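Local coordinates for protein probable glutathione S-transferase 5 (Caenorhabditis elegans, PDB 1ZL9) that conjugates reduced glutathione to a wide range of hydrophobic electrophiles and may help detoxify reactive oxygen species during bacterial infection, at residues Ser18-Ala23 with Ile158-Ala163. Residues are numbered along the deposited sequence; the frame is centred on the assembly and turned at random.
Sequences SRQIFA and IDLAIA
Leu160 reaches from helix 157-171 to helix 16-25 and meets it at Gln20 and Ile21, a compact example of one projecting side chain carrying the contact between two helices of different domains. The apolar side, packed directly, belongs to the methyl CD1, which lies 4.1 Å from CG1 of Ile21 and 4.1 Å from that residue's backbone N, so it rests on the helix surface itself as well as on a side chain. Ile21 turns CG1 to this spot by setting it opposite its carbonyl carbon (chi1 -70°), and Leu73 of helix 66-76 also packs on Ile21. Ile189 and Ile195 add further apolar cover to Leu160.

The other side is polar and holds water. Gln20 runs past Leu160 in the opposite direction, extended beyond CG (chi2 -168°), bringing its OE1 to 3.8 Å from CD2 of Leu160. No direct hydrogen bond joins the segments; instead a water lies 2.7 Å from Gln20 OE1 and 2.9 Å from Leu160 O, placed to link the two oxygens. Gln20 NE2 hydrogen-bonds to OE2 of Glu16, whose OE1 forms a salt bridge with NH1 of Arg19, which should restrain the amide's rotation. With the side chain of Ile21 about 13 Å from the bound glutathione, this buried junction seats the first helix of the thioredoxin-like domain against the all-helical C-terminal domain, the two-domain build of the glutathione transferase fold.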
# COMPACT_ATOMS: atom_id res chain seq x y z
N SER A 18 13.77 2.76 4.78
CA SER A 18 13.84 2.60 6.22
C SER A 18 15.23 2.90 6.71
O SER A 18 15.42 3.56 7.71
CB SER A 18 13.32 1.21 6.60
OG SER A 18 11.93 1.18 6.35
N ARG A 19 16.25 2.42 5.99
CA ARG A 19 17.62 2.72 6.38
C ARG A 19 17.86 4.24 6.35
O ARG A 19 18.57 4.79 7.19
CB ARG A 19 18.60 2.05 5.42
CG ARG A 19 18.47 0.54 5.28
CD ARG A 19 19.72 -0.04 4.65
NE ARG A 19 19.66 -1.47 4.44
CZ ARG A 19 19.34 -2.06 3.32
NH1 ARG A 19 19.09 -1.35 2.23
NH2 ARG A 19 19.34 -3.38 3.25
N GLN A 20 17.27 4.91 5.39
CA GLN A 20 17.46 6.36 5.23
C GLN A 20 16.70 7.16 6.29
O GLN A 20 17.16 8.19 6.74
CB GLN A 20 17.12 6.82 3.83
CG GLN A 20 18.18 6.29 2.80
CD GLN A 20 18.09 6.92 1.42
OE1 GLN A 20 17.49 7.96 1.26
NE2 GLN A 20 18.78 6.31 0.45
N ILE A 21 15.54 6.66 6.69
CA ILE A 21 14.82 7.24 7.81
C ILE A 21 15.66 7.16 9.06
O ILE A 21 15.84 8.14 9.79
CB ILE A 21 13.45 6.54 8.02
CG1 ILE A 21 12.51 6.89 6.88
CG2 ILE A 21 12.88 6.81 9.39
CD1 ILE A 21 11.23 6.00 6.81
N PHE A 22 16.20 5.99 9.33
CA PHE A 22 17.10 5.86 10.46
C PHE A 22 18.33 6.77 10.36
O PHE A 22 18.74 7.38 11.38
CB PHE A 22 17.63 4.45 10.63
CG PHE A 22 16.64 3.45 11.16
CD1 PHE A 22 15.91 3.66 12.33
CD2 PHE A 22 16.48 2.25 10.49
CE1 PHE A 22 15.04 2.72 12.81
CE2 PHE A 22 15.63 1.26 10.99
CZ PHE A 22 14.90 1.48 12.13
N ALA A 23 18.94 6.87 9.17
CA ALA A 23 20.07 7.74 8.96
C ALA A 23 19.66 9.18 9.22
O ALA A 23 20.39 9.90 9.89
CB ALA A 23 20.68 7.60 7.55
N ILE A 158 8.55 9.94 1.65
CA ILE A 158 8.32 9.71 0.23
C ILE A 158 9.34 10.49 -0.57
O ILE A 158 9.73 10.04 -1.64
CB ILE A 158 6.82 9.94 -0.18
CG1 ILE A 158 6.55 9.39 -1.60
CG2 ILE A 158 6.42 11.45 -0.11
CD1 ILE A 158 6.71 7.90 -1.78
N ASP A 159 9.82 11.63 -0.05
CA ASP A 159 10.96 12.33 -0.68
C ASP A 159 12.20 11.40 -0.75
O ASP A 159 12.91 11.36 -1.74
CB ASP A 159 11.36 13.54 0.10
CG ASP A 159 10.35 14.66 0.02
OD1 ASP A 159 9.96 15.11 -1.12
OD2 ASP A 159 10.00 15.21 1.08
N LEU A 160 12.47 10.71 0.36
CA LEU A 160 13.62 9.82 0.41
C LEU A 160 13.48 8.71 -0.62
O LEU A 160 14.47 8.40 -1.31
CB LEU A 160 13.81 9.19 1.82
CG LEU A 160 14.16 10.23 2.89
CD1 LEU A 160 14.06 9.65 4.28
CD2 LEU A 160 15.53 10.82 2.80
N ALA A 161 12.32 8.10 -0.66
CA ALA A 161 12.08 6.97 -1.57
C ALA A 161 12.16 7.43 -3.04
O ALA A 161 12.84 6.79 -3.88
CB ALA A 161 10.76 6.21 -1.28
N ILE A 162 11.53 8.55 -3.35
CA ILE A 162 11.49 8.97 -4.73
C ILE A 162 12.87 9.47 -5.18
O ILE A 162 13.31 9.20 -6.27
CB ILE A 162 10.39 10.07 -4.91
CG1 ILE A 162 8.95 9.49 -4.72
CG2 ILE A 162 10.52 10.75 -6.21
CD1 ILE A 162 8.61 8.32 -5.62
N ALA A 163 13.53 10.26 -4.34
CA ALA A 163 14.89 10.69 -4.67
C ALA A 163 15.84 9.54 -4.89
O ALA A 163 16.65 9.58 -5.80
CB ALA A 163 15.49 11.60 -3.60
O HOH W 1 17.09 9.51 -0.87